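Local coordinates for uncharacterized protein (Bacteroides ovatus, PDB 4FXT) that is of unknown function but pairs a transthyretin-like N-terminal domain with an E-set-like C-terminal domain, both built of beta strands, at residues A[99-104]-A[117-122]; A[70-75]-A[92-97]; A[103-108]-A[179-184]; A[130-135]-A[149-154]. All blocks are in the same frame, centred on the assembly; numbering follows the deposited sequence.

Contact 1 (A[99-104]-A[117-122]); sequences FVRNVS and TINKVV
Asn119 OD1 lies at the edge of the Phe99 ring, near its plane, and the Asn119 amide is nearly coplanar with that ring, 19° apart. Arg101 NE also sits at this edge. Phe99 CE2 stands over one face of the Arg101 guanidinium, toward its rim. Tyr16 meets the Phe99 ring edge-to-face. Arg101 NE donates to Asn119 OD1 at 2.8 Å, in the plane of the amide carbonyl, and NH2 adds a weak bond to the same oxygen. The Arg101 chain bends at chi3 (70°), which sets NE against Asn119 OD1. Beneath lies an antiparallel hairpin. Phe99 pairs with Asn119 and Arg101 with Thr117, both as hydrogen-bonded pairs; Asn119 N to Phe99 O is 2.9 Å. Val100 and Ile118 point to the other face. Near the corner at Asn102, a water bridges Asn102 O and Thr117 OG1. Arg101 NH1 forms a salt bridge with Asp17, and Asn119 ND2 bonds Asp158. An alanine in place of Arg101 would probably leave Asn119 OD1 without its donor and Asp17 without its salt-bridge partner. The hairpin face of Phe99, Arg101 and Asn119 is thus a polar network with one aromatic ring in it, tying the C-terminal domain to the N-terminal one.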
loop_
_atom_site.group_PDB
_atom_site.type_symbol
_atom_site.label_atom_id
_atom_site.label_comp_id
_atom_site.label_asym_id
_atom_site.label_seq_id
_atom_site.Cartn_x
_atom_site.Cartn_y
_atom_site.Cartn_z
ATOM N N PHE A 99 -1.138 -9.230 3.698
ATOM C CA PHE A 99 -1.903 -8.525 2.672
ATOM C C PHE A 99 -3.315 -8.211 3.183
ATOM O O PHE A 99 -3.924 -9.040 3.866
ATOM C CB PHE A 99 -1.944 -9.353 1.377
ATOM C CG PHE A 99 -2.715 -8.745 0.222
ATOM C CD1 PHE A 99 -2.250 -7.597 -0.429
ATOM C CD2 PHE A 99 -3.859 -9.353 -0.262
ATOM C CE1 PHE A 99 -2.956 -7.036 -1.502
ATOM C CE2 PHE A 99 -4.552 -8.809 -1.351
ATOM C CZ PHE A 99 -4.096 -7.656 -1.969
ATOM N N VAL A 100 -3.807 -6.990 2.885
ATOM C CA VAL A 100 -5.157 -6.559 3.281
ATOM C C VAL A 100 -6.072 -6.579 2.053
ATOM O O VAL A 100 -5.778 -5.868 1.084
ATOM C CB VAL A 100 -5.185 -5.153 3.965
ATOM C CG1 VAL A 100 -6.542 -4.920 4.640
ATOM C CG2 VAL A 100 -4.075 -5.017 5.005
ATOM N N ARG A 101 -7.158 -7.377 2.086
ATOM C CA ARG A 101 -8.157 -7.360 0.970
ATOM C C ARG A 101 -9.629 -7.272 1.459
ATOM O O ARG A 101 -9.943 -7.384 2.654
ATOM C CB ARG A 101 -8.055 -8.599 0.057
ATOM C CG ARG A 101 -8.642 -9.892 0.653
ATOM C CD ARG A 101 -8.431 -11.033 -0.303
ATOM N NE ARG A 101 -7.018 -11.407 -0.401
ATOM C CZ ARG A 101 -6.450 -11.918 -1.488
ATOM N NH1 ARG A 101 -7.145 -12.036 -2.621
ATOM N NH2 ARG A 101 -5.167 -12.269 -1.469
ATOM N N ASN A 102 -10.528 -7.097 0.476
ATOM C CA ASN A 102 -11.995 -7.074 0.594
ATOM C C ASN A 102 -12.397 -6.128 1.740
ATOM O O ASN A 102 -13.106 -6.497 2.683
ATOM C CB ASN A 102 -12.497 -8.489 0.803
ATOM C CG ASN A 102 -11.929 -9.518 -0.197
ATOM O OD1 ASN A 102 -11.272 -9.195 -1.206
ATOM N ND2 ASN A 102 -12.059 -10.805 0.130
ATOM N N VAL A 103 -11.938 -4.881 1.607
ATOM C CA VAL A 103 -12.091 -3.820 2.592
ATOM C C VAL A 103 -13.271 -2.914 2.227
ATOM O O VAL A 103 -13.379 -2.462 1.102
ATOM C CB VAL A 103 -10.771 -3.019 2.688
ATOM C CG1 VAL A 103 -10.892 -1.884 3.681
ATOM C CG2 VAL A 103 -9.621 -3.943 3.079
ATOM N N SER A 104 -14.153 -2.669 3.197
ATOM C CA SER A 104 -15.342 -1.838 3.080
ATOM C C SER A 104 -15.551 -1.049 4.355
ATOM O O SER A 104 -15.178 -1.507 5.432
ATOM C CB SER A 104 -16.573 -2.674 2.762
ATOM O OG SER A 104 -16.744 -3.691 3.730
ATOM N N THR A 117 -10.226 -8.299 5.463
ATOM C CA THR A 117 -9.612 -9.614 5.505
ATOM C C THR A 117 -8.101 -9.429 5.453
ATOM O O THR A 117 -7.600 -8.511 4.780
ATOM C CB THR A 117 -10.162 -10.453 4.355
ATOM O OG1 THR A 117 -11.597 -10.413 4.406
ATOM C CG2 THR A 117 -9.640 -11.898 4.371
ATOM N N ILE A 118 -7.372 -10.277 6.197
ATOM C CA ILE A 118 -5.896 -10.219 6.310
ATOM C C ILE A 118 -5.328 -11.578 6.033
ATOM O O ILE A 118 -5.789 -12.574 6.600
ATOM C CB ILE A 118 -5.424 -9.691 7.692
ATOM C CG1 ILE A 118 -6.026 -8.275 7.973
ATOM C CG2 ILE A 118 -3.893 -9.689 7.798
ATOM C CD1 ILE A 118 -5.783 -7.728 9.349
ATOM N N ASN A 119 -4.312 -11.627 5.160
ATOM C CA ASN A 119 -3.611 -12.868 4.801
ATOM C C ASN A 119 -2.165 -12.835 5.251
ATOM O O ASN A 119 -1.533 -11.785 5.157
ATOM C CB ASN A 119 -3.666 -13.082 3.288
ATOM C CG ASN A 119 -5.062 -13.114 2.672
ATOM O OD1 ASN A 119 -5.356 -12.386 1.691
ATOM N ND2 ASN A 119 -5.977 -13.898 3.258
ATOM N N LYS A 120 -1.642 -13.954 5.754
ATOM C CA LYS A 120 -0.217 -14.065 6.081
ATOM C C LYS A 120 0.401 -14.735 4.874
ATOM O O LYS A 120 0.149 -15.930 4.646
ATOM C CB LYS A 120 0.028 -14.789 7.412
ATOM C CG LYS A 120 1.500 -14.920 7.823
ATOM C CD LYS A 120 1.605 -15.644 9.151
ATOM C CE LYS A 120 3.008 -15.930 9.526
ATOM N NZ LYS A 120 3.081 -16.556 10.868
ATOM N N VAL A 121 1.066 -13.933 4.013
ATOM C CA VAL A 121 1.620 -14.395 2.731
ATOM C C VAL A 121 3.030 -15.026 2.966
ATOM O O VAL A 121 3.296 -16.095 2.415
ATOM C CB VAL A 121 1.657 -13.219 1.730
ATOM C CG1 VAL A 121 2.188 -13.653 0.365
ATOM C CG2 VAL A 121 0.275 -12.586 1.587
ATOM N N VAL A 122 3.899 -14.376 3.795
ATOM C CA VAL A 122 5.250 -14.842 4.178
ATOM C C VAL A 122 5.153 -15.547 5.537
ATOM O O VAL A 122 4.945 -14.875 6.549
ATOM C CB VAL A 122 6.276 -13.688 4.204
ATOM C CG1 VAL A 122 7.656 -14.190 4.616
ATOM C CG2 VAL A 122 6.335 -12.979 2.852
HETATM O O HOH W 1 -12.201 -12.573 2.655
HETATM O O HOH W 2 -13.599 -8.629 4.175
#

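Contact 2 (A[70-75]-A[92-97])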
loop_
_atom_site.group_PDB
_atom_site.type_symbol
_atom_site.label_atom_id
_atom_site.label_comp_id
_atom_site.label_asym_id
_atom_site.label_seq_id
_atom_site.Cartn_x
_atom_site.Cartn_y
_atom_site.Cartn_z
ATOM N N ALA A 70 9.812 -0.855 1.668
ATOM C CA ALA A 70 8.525 -1.366 1.177
ATOM C C ALA A 70 8.015 -2.599 2.000
ATOM O O ALA A 70 8.825 -3.462 2.392
ATOM C CB ALA A 70 8.655 -1.750 -0.278
ATOM N N PRO A 71 6.683 -2.697 2.253
ATOM C CA PRO A 71 6.164 -3.807 3.073
ATOM C C PRO A 71 6.002 -5.146 2.301
ATOM O O PRO A 71 5.041 -5.912 2.527
ATOM C CB PRO A 71 4.811 -3.291 3.525
ATOM C CG PRO A 71 4.360 -2.396 2.395
ATOM C CD PRO A 71 5.617 -1.731 1.911
ATOM N N TRP A 72 7.000 -5.486 1.485
ATOM C CA TRP A 72 7.039 -6.744 0.765
ATOM C C TRP A 72 8.462 -7.266 0.697
ATOM O O TRP A 72 9.394 -6.523 1.020
ATOM C CB TRP A 72 6.454 -6.599 -0.642
ATOM C CG TRP A 72 6.974 -5.443 -1.445
ATOM C CD1 TRP A 72 8.193 -5.336 -2.055
ATOM C CD2 TRP A 72 6.214 -4.301 -1.865
ATOM N NE1 TRP A 72 8.281 -4.136 -2.724
ATOM C CE2 TRP A 72 7.067 -3.497 -2.653
ATOM C CE3 TRP A 72 4.896 -3.858 -1.621
ATOM C CZ2 TRP A 72 6.638 -2.282 -3.210
ATOM C CZ3 TRP A 72 4.488 -2.641 -2.139
ATOM C CH2 TRP A 72 5.344 -1.877 -2.945
ATOM N N GLU A 73 8.633 -8.548 0.287
ATOM C CA GLU A 73 9.948 -9.141 0.125
ATOM C C GLU A 73 10.755 -8.349 -0.880
ATOM O O GLU A 73 10.236 -7.983 -1.941
ATOM C CB GLU A 73 9.868 -10.605 -0.296
ATOM C CG GLU A 73 9.357 -11.545 0.771
ATOM C CD GLU A 73 9.462 -13.014 0.409
ATOM O OE1 GLU A 73 9.353 -13.359 -0.792
ATOM O OE2 GLU A 73 9.665 -13.822 1.344
ATOM N N ARG A 74 12.017 -8.078 -0.522
ATOM C CA ARG A 74 12.951 -7.290 -1.320
ATOM C C ARG A 74 14.238 -8.109 -1.613
ATOM O O ARG A 74 15.297 -7.787 -1.062
ATOM C CB ARG A 74 13.273 -5.972 -0.577
ATOM C CG ARG A 74 12.077 -5.022 -0.456
ATOM C CD ARG A 74 12.082 -4.255 0.853
ATOM N NE ARG A 74 11.746 -5.125 1.980
ATOM C CZ ARG A 74 11.758 -4.757 3.256
ATOM N NH1 ARG A 74 12.126 -3.531 3.598
ATOM N NH2 ARG A 74 11.436 -5.626 4.206
ATOM N N PRO A 75 14.167 -9.141 -2.509
ATOM C CA PRO A 75 15.384 -9.909 -2.829
ATOM C C PRO A 75 16.332 -9.126 -3.737
ATOM O O PRO A 75 15.902 -8.491 -4.711
ATOM C CB PRO A 75 14.858 -11.158 -3.532
ATOM C CG PRO A 75 13.513 -10.795 -4.039
ATOM C CD PRO A 75 12.993 -9.634 -3.269
ATOM N N ILE A 92 4.714 -4.824 -11.556
ATOM C CA ILE A 92 5.810 -5.468 -10.827
ATOM C C ILE A 92 5.228 -6.383 -9.750
ATOM O O ILE A 92 4.696 -5.898 -8.753
ATOM C CB ILE A 92 6.811 -4.438 -10.219
ATOM C CG1 ILE A 92 7.332 -3.445 -11.289
ATOM C CG2 ILE A 92 7.956 -5.119 -9.464
ATOM C CD1 ILE A 92 8.072 -4.075 -12.522
ATOM N N PRO A 93 5.352 -7.719 -9.911
ATOM C CA PRO A 93 4.833 -8.610 -8.872
ATOM C C PRO A 93 5.682 -8.480 -7.605
ATOM O O PRO A 93 6.936 -8.463 -7.651
ATOM C CB PRO A 93 4.912 -9.995 -9.520
ATOM C CG PRO A 93 5.998 -9.889 -10.510
ATOM C CD PRO A 93 5.976 -8.483 -11.015
ATOM N N VAL A 94 4.974 -8.259 -6.499
ATOM C CA VAL A 94 5.569 -8.163 -5.182
ATOM C C VAL A 94 4.935 -9.272 -4.329
ATOM O O VAL A 94 3.914 -9.858 -4.733
ATOM C CB VAL A 94 5.454 -6.754 -4.540
ATOM C CG1 VAL A 94 6.195 -5.713 -5.364
ATOM C CG2 VAL A 94 3.997 -6.344 -4.284
ATOM N N THR A 95 5.567 -9.593 -3.177
ATOM C CA THR A 95 5.035 -10.596 -2.264
ATOM C C THR A 95 5.018 -9.911 -0.855
ATOM O O THR A 95 6.041 -9.868 -0.160
ATOM C CB THR A 95 5.810 -11.958 -2.341
ATOM O OG1 THR A 95 7.119 -11.829 -1.797
ATOM C CG2 THR A 95 5.852 -12.557 -3.770
ATOM N N PRO A 96 3.857 -9.315 -0.469
ATOM C CA PRO A 96 3.755 -8.688 0.863
ATOM C C PRO A 96 3.902 -9.710 1.996
ATOM O O PRO A 96 3.693 -10.912 1.774
ATOM C CB PRO A 96 2.344 -8.073 0.873
ATOM C CG PRO A 96 1.769 -8.304 -0.456
ATOM C CD PRO A 96 2.550 -9.324 -1.160
ATOM N N TYR A 97 4.285 -9.244 3.209
ATOM C CA TYR A 97 4.425 -10.166 4.337
ATOM C C TYR A 97 3.018 -10.547 4.792
ATOM O O TYR A 97 2.674 -11.732 4.905
ATOM C CB TYR A 97 5.277 -9.548 5.441
ATOM C CG TYR A 97 6.675 -9.212 4.955
ATOM C CD1 TYR A 97 7.628 -10.208 4.770
ATOM C CD2 TYR A 97 7.052 -7.892 4.698
ATOM C CE1 TYR A 97 8.903 -9.910 4.297
ATOM C CE2 TYR A 97 8.331 -7.581 4.245
ATOM C CZ TYR A 97 9.257 -8.597 4.053
ATOM O OH TYR A 97 10.544 -8.343 3.633
HETATM O O HOH W 3 12.995 -9.725 1.588
#
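Tyr97 and Trp72 have the largest areas buried here, and Glu73 follows. The Tyr97 ring lies beside the backbone of 71-73, with CE2 3.6 Å from Trp72 O. Its hydroxyl accepts a nearly straight bond from Arg74 NH2, Tyr97 OH to Arg74 NH2 2.9 Å and 174° at the hydrogen. The hydroxyl oxygen lies in the guanidinium plane, while the ring is turned 71° from that plane. Ala70 O sits over the centre of one guanidinium face. Trp72 is clamped between two segments. Val94 CG1 makes a CH-pi contact over its five-membered ring, 3.6 Å from the centroid, and Ala70 CB and Pro71 CD lie against the opposite face. Trp72 CG lies between the backbone N and the carbonyl carbon (chi1 49°), where it meets Val94 CB. Glu73 N donates to Thr95 O at 2.9 Å. Thr95 OG1 returns a bond to Glu73 OE1, also 2.9 Å, from above the carboxylate plane. Arg74 NH1 also bonds Gly68 O, and Tyr97 N bonds Pro71 O weakly. The chemistry is mixed: apolar groups on both faces probably hold the indole in place, while backbone and side-chain bonds tie the 70-75 loop to the chain that leads into the C-terminal domain.

Contact 3 (A[103-108]-A[179-184])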
loop_
_atom_site.group_PDB
_atom_site.type_symbol
_atom_site.label_atom_id
_atom_site.label_comp_id
_atom_site.label_asym_id
_atom_site.label_seq_id
_atom_site.Cartn_x
_atom_site.Cartn_y
_atom_site.Cartn_z
ATOM N N VAL A 103 -11.938 -4.881 1.607
ATOM C CA VAL A 103 -12.091 -3.820 2.592
ATOM C C VAL A 103 -13.271 -2.914 2.227
ATOM O O VAL A 103 -13.379 -2.462 1.102
ATOM C CB VAL A 103 -10.771 -3.019 2.688
ATOM C CG1 VAL A 103 -10.892 -1.884 3.681
ATOM C CG2 VAL A 103 -9.621 -3.943 3.079
ATOM N N SER A 104 -14.153 -2.669 3.197
ATOM C CA SER A 104 -15.342 -1.838 3.080
ATOM C C SER A 104 -15.551 -1.049 4.355
ATOM O O SER A 104 -15.178 -1.507 5.432
ATOM C CB SER A 104 -16.573 -2.674 2.762
ATOM O OG SER A 104 -16.744 -3.691 3.730
ATOM N N PHE A 105 -16.106 0.165 4.223
ATOM C CA PHE A 105 -16.366 1.056 5.345
ATOM C C PHE A 105 -17.774 1.620 5.278
ATOM O O PHE A 105 -18.328 1.798 4.177
ATOM C CB PHE A 105 -15.362 2.208 5.381
ATOM C CG PHE A 105 -13.912 1.812 5.421
ATOM C CD1 PHE A 105 -13.292 1.513 6.626
ATOM C CD2 PHE A 105 -13.155 1.768 4.261
ATOM C CE1 PHE A 105 -11.933 1.152 6.663
ATOM C CE2 PHE A 105 -11.803 1.402 4.297
ATOM C CZ PHE A 105 -11.198 1.105 5.498
ATOM N N ALA A 106 -18.356 1.911 6.461
ATOM C CA ALA A 106 -19.685 2.480 6.567
ATOM C C ALA A 106 -19.817 3.333 7.801
ATOM O O ALA A 106 -19.302 2.984 8.851
ATOM C CB ALA A 106 -20.722 1.373 6.597
ATOM N N LYS A 107 -20.505 4.453 7.686
ATOM C CA LYS A 107 -20.791 5.309 8.840
ATOM C C LYS A 107 -21.980 4.694 9.573
ATOM O O LYS A 107 -22.980 4.351 8.937
ATOM C CB LYS A 107 -21.045 6.790 8.428
ATOM C CG LYS A 107 -21.519 7.692 9.567
ATOM C CD LYS A 107 -21.992 9.053 9.045
ATOM C CE LYS A 107 -22.721 9.934 10.043
ATOM N NZ LYS A 107 -21.855 10.376 11.175
ATOM N N ASN A 108 -21.825 4.478 10.885
ATOM C CA ASN A 108 -22.852 3.963 11.785
ATOM C C ASN A 108 -22.771 4.801 13.039
ATOM O O ASN A 108 -21.878 4.586 13.865
ATOM C CB ASN A 108 -22.704 2.453 12.032
ATOM C CG ASN A 108 -23.072 1.612 10.822
ATOM O OD1 ASN A 108 -24.104 1.837 10.153
ATOM N ND2 ASN A 108 -22.289 0.565 10.563
ATOM N N ALA A 179 -10.836 6.538 4.727
ATOM C CA ALA A 179 -10.610 5.468 5.687
ATOM C C ALA A 179 -9.697 4.447 5.107
ATOM O O ALA A 179 -9.701 4.253 3.885
ATOM C CB ALA A 179 -11.923 4.838 6.088
ATOM N N ARG A 180 -8.903 3.790 5.963
ATOM C CA ARG A 180 -7.917 2.822 5.485
ATOM C C ARG A 180 -7.494 1.834 6.579
ATOM O O ARG A 180 -7.457 2.192 7.755
ATOM C CB ARG A 180 -6.683 3.610 4.999
ATOM C CG ARG A 180 -5.954 2.967 3.868
ATOM C CD ARG A 180 -4.845 3.859 3.401
ATOM N NE ARG A 180 -4.149 3.254 2.270
ATOM C CZ ARG A 180 -2.942 3.611 1.856
ATOM N NH1 ARG A 180 -2.259 4.542 2.510
ATOM N NH2 ARG A 180 -2.380 2.995 0.825
ATOM N N VAL A 181 -7.130 0.617 6.180
ATOM C CA VAL A 181 -6.700 -0.451 7.091
ATOM C C VAL A 181 -5.242 -0.770 6.780
ATOM O O VAL A 181 -4.903 -0.918 5.606
ATOM C CB VAL A 181 -7.608 -1.721 7.008
ATOM C CG1 VAL A 181 -7.177 -2.775 8.004
ATOM C CG2 VAL A 181 -9.076 -1.387 7.208
ATOM N N GLY A 182 -4.401 -0.859 7.821
ATOM C CA GLY A 182 -2.978 -1.154 7.687
ATOM C C GLY A 182 -2.541 -2.307 8.546
ATOM O O GLY A 182 -2.987 -2.413 9.677
ATOM N N VAL A 183 -1.675 -3.183 8.050
ATOM C CA VAL A 183 -1.123 -4.277 8.882
ATOM C C VAL A 183 0.410 -4.174 8.819
ATOM O O VAL A 183 0.958 -4.098 7.720
ATOM C CB VAL A 183 -1.635 -5.719 8.527
ATOM C CG1 VAL A 183 -1.474 -6.030 7.049
ATOM C CG2 VAL A 183 -0.955 -6.792 9.361
ATOM N N LYS A 184 1.085 -4.149 9.999
ATOM C CA LYS A 184 2.551 -4.093 10.085
ATOM C C LYS A 184 3.136 -5.410 10.584
ATOM O O LYS A 184 2.642 -5.971 11.568
ATOM C CB LYS A 184 3.022 -2.967 10.992
ATOM C CG LYS A 184 4.519 -2.775 10.819
ATOM C CD LYS A 184 5.124 -1.777 11.734
ATOM C CE LYS A 184 6.590 -1.687 11.486
ATOM N NZ LYS A 184 7.279 -2.950 11.744
#
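Two beta sheets of the C-terminal domain pack face to face here, and strands 103-108 and 179-184 come from opposite sheets. Their axes approach to 8.1 Å at an angle of 137°, and no hydrogen bond crosses between them. Phe105 carries the contact. Ala179 CB sits over the centre of its ring, a CH-pi contact 3.5 Å from the centroid and only 5° off the ring normal. The Phe105 CG is anti to the carbonyl carbon (chi1 -56°), and the ring beyond it extends over strand 179-184. At the far end of the ring, Phe105 CZ is 3.7 Å from Val181 CG2 and 3.6 Å from Arg180 N. The same methyl, Val181 CG2, also meets Val103 CG1 at 4.0 Å, and those two side chains cross obliquely. Ala179 and Val181 point toward 103-108, whereas Arg180 points away, its guanidinium held by Val23 O, Thr140 O and, through NE, Ser194 O. Ile197 and Val199 of strand 192-200 also touch Phe105, as do Ile112 and Ala114 of strand 111-120. Small and branched apolar groups packed against an aromatic ring between two sheets form the core of a beta sandwich, consistent with an E-set-like domain.

Contact 4 (A[130-135]-A[149-154]); sequences VGIYLG and LKLGNT
Segments 130-135 and 149-154 run antiparallel, their touching parts 169° apart, with Ile132 and Leu149 a hydrogen-bonded pair and Gly131 and Lys150 a non-hydrogen-bonded one. They form a beta hairpin at the edge of the four-stranded sheet of the C-terminal beta sandwich, where strand 147-150 is outermost. Ile132 N donates to Leu149 O, and Leu149 N returns a bond to Ile132 O at 2.9 Å. Leu151 N reaches Val130 O at 2.8 Å in a nearly straight bond. Beyond it the pairing weakens: Val130 N to Gly152 O is 3.0 Å, bent to 126° at the hydrogen.

Two leucines meet Ile132 CD1. Leu151 CD1 lies 3.5 Å from Ile132 CD1, and Leu149 CD2 lies 4.0 Å from the same Ile132 CD1. Leu151 CD1 also touches Val130 CG1 at 3.9 Å. Leu151 CG is anti to the carbonyl carbon (chi1 -58°), which places it 3.8 Å from Ile132 CD1. Ala163 and Ile165 of strand 160-166 pack on Ile132, and Phe116 meets Leu151, so this face of the hairpin joins the apolar interior between the sheets. An alanine at Leu151 would probably open a gap beside Ile132 CD1 and Val130 CG1, leaving the end of the isoleucine freer to turn. Gly152 turns the chain with a positive phi, and its N is held by Asn129 OD1. On the inner strand, Gly131 CA approaches Leu149 O to 3.1 Å in a CA-H...O contact.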
loop_
_atom_site.group_PDB
_atom_site.type_symbol
_atom_site.label_atom_id
_atom_site.label_comp_id
_atom_site.label_asym_id
_atom_site.label_seq_id
_atom_site.Cartn_x
_atom_site.Cartn_y
_atom_site.Cartn_z
ATOM N N VAL A 130 -2.380 -4.209 13.704
ATOM C CA VAL A 130 -3.381 -3.910 12.703
ATOM C C VAL A 130 -3.987 -2.579 13.113
ATOM O O VAL A 130 -4.320 -2.402 14.278
ATOM C CB VAL A 130 -4.414 -5.028 12.504
ATOM C CG1 VAL A 130 -5.441 -4.633 11.441
ATOM C CG2 VAL A 130 -3.712 -6.328 12.125
ATOM N N GLY A 131 -4.088 -1.653 12.175
ATOM C CA GLY A 131 -4.656 -0.336 12.420
ATOM C C GLY A 131 -5.723 0.103 11.437
ATOM O O GLY A 131 -5.673 -0.258 10.263
ATOM N N ILE A 132 -6.721 0.852 11.934
ATOM C CA ILE A 132 -7.756 1.524 11.152
ATOM C C ILE A 132 -7.435 3.004 11.239
ATOM O O ILE A 132 -7.211 3.507 12.339
ATOM C CB ILE A 132 -9.232 1.202 11.529
ATOM C CG1 ILE A 132 -9.558 -0.303 11.481
ATOM C CG2 ILE A 132 -10.229 1.991 10.669
ATOM C CD1 ILE A 132 -9.474 -0.878 12.722
ATOM N N TYR A 133 -7.367 3.693 10.088
ATOM C CA TYR A 133 -7.012 5.111 10.046
ATOM C C TYR A 133 -8.105 5.920 9.354
ATOM O O TYR A 133 -8.715 5.437 8.396
ATOM C CB TYR A 133 -5.672 5.271 9.322
ATOM C CG TYR A 133 -4.586 4.407 9.939
ATOM C CD1 TYR A 133 -3.950 4.789 11.117
ATOM C CD2 TYR A 133 -4.208 3.200 9.358
ATOM C CE1 TYR A 133 -3.001 3.970 11.727
ATOM C CE2 TYR A 133 -3.238 2.391 9.939
ATOM C CZ TYR A 133 -2.639 2.778 11.130
ATOM O OH TYR A 133 -1.720 1.976 11.765
ATOM N N LEU A 134 -8.388 7.117 9.889
ATOM C CA LEU A 134 -9.311 8.109 9.316
ATOM C C LEU A 134 -8.546 9.377 9.050
ATOM O O LEU A 134 -7.819 9.823 9.938
ATOM C CB LEU A 134 -10.548 8.405 10.201
ATOM C CG LEU A 134 -11.459 7.224 10.675
ATOM C CD1 LEU A 134 -12.526 7.719 11.597
ATOM C CD2 LEU A 134 -12.079 6.458 9.512
ATOM N N GLY A 135 -8.668 9.924 7.836
ATOM C CA GLY A 135 -7.975 11.142 7.419
ATOM C C GLY A 135 -8.848 12.132 6.678
ATOM O O GLY A 135 -9.925 11.768 6.189
ATOM N N LEU A 149 -6.848 3.496 15.250
ATOM C CA LEU A 149 -7.301 2.417 16.122
ATOM C C LEU A 149 -6.306 1.283 16.004
ATOM O O LEU A 149 -6.111 0.786 14.904
ATOM C CB LEU A 149 -8.723 2.002 15.737
ATOM C CG LEU A 149 -9.404 1.000 16.638
ATOM C CD1 LEU A 149 -9.526 1.534 18.058
ATOM C CD2 LEU A 149 -10.774 0.696 16.111
ATOM N N LYS A 150 -5.574 0.969 17.076
ATOM C CA LYS A 150 -4.582 -0.110 17.063
ATOM C C LYS A 150 -5.255 -1.356 17.656
ATOM O O LYS A 150 -5.690 -1.330 18.805
ATOM C CB LYS A 150 -3.313 0.306 17.811
ATOM C CG LYS A 150 -2.636 1.565 17.246
ATOM C CD LYS A 150 -1.384 2.073 18.015
ATOM C CE LYS A 150 -0.136 1.227 17.913
ATOM N NZ LYS A 150 1.014 1.852 18.627
ATOM N N LEU A 151 -5.427 -2.409 16.849
ATOM C CA LEU A 151 -6.167 -3.615 17.221
ATOM C C LEU A 151 -5.280 -4.744 17.833
ATOM O O LEU A 151 -5.817 -5.786 18.294
ATOM C CB LEU A 151 -6.855 -4.173 15.959
ATOM C CG LEU A 151 -7.816 -3.271 15.195
ATOM C CD1 LEU A 151 -8.329 -3.955 13.995
ATOM C CD2 LEU A 151 -8.986 -2.870 16.044
ATOM N N GLY A 152 -3.951 -4.561 17.804
ATOM C CA GLY A 152 -3.037 -5.578 18.303
ATOM C C GLY A 152 -2.552 -6.477 17.190
ATOM O O GLY A 152 -2.641 -6.111 16.018
ATOM N N ASN A 153 -2.038 -7.652 17.527
ATOM C CA ASN A 153 -1.417 -8.518 16.557
ATOM C C ASN A 153 -1.941 -9.936 16.599
ATOM O O ASN A 153 -1.169 -10.854 16.308
ATOM C CB ASN A 153 0.072 -8.533 16.853
ATOM C CG ASN A 153 0.511 -9.132 18.189
ATOM O OD1 ASN A 153 -0.281 -9.419 19.103
ATOM N ND2 ASN A 153 1.805 -9.371 18.311
ATOM N N THR A 154 -3.228 -10.144 16.990
ATOM C CA THR A 154 -3.841 -11.484 17.063
ATOM C C THR A 154 -5.151 -11.486 16.252
ATOM O O THR A 154 -6.052 -12.287 16.511
ATOM C CB THR A 154 -4.075 -11.932 18.519
ATOM O OG1 THR A 154 -4.993 -11.027 19.143
ATOM C CG2 THR A 154 -2.779 -12.072 19.332
#

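Contacts 1, 3 and 4 all lie in the C-terminal domain; contact 2 is centred about 14 Å from the centre of contact 1 and touches it where Tyr97 O meets the backbone N atoms of Val121 and Val122. Contacts 1 and 4 are in-sheet hairpin pairings and partly buried, with contact 4 at a sheet edge. Contact 3 is buried and joins the two sheets by apolar packing alone. It shares strand 98-108 with contact 1, and its strand 176-185 neighbours 127-135 of contact 4; the centres of contacts 3 and 4 are about 9 Å apart. Contact 2, buried, mixes polar bonds with aromatic packing at the domain junction. Polar side-chain chemistry therefore gathers toward that junction, in contacts 1 and 2.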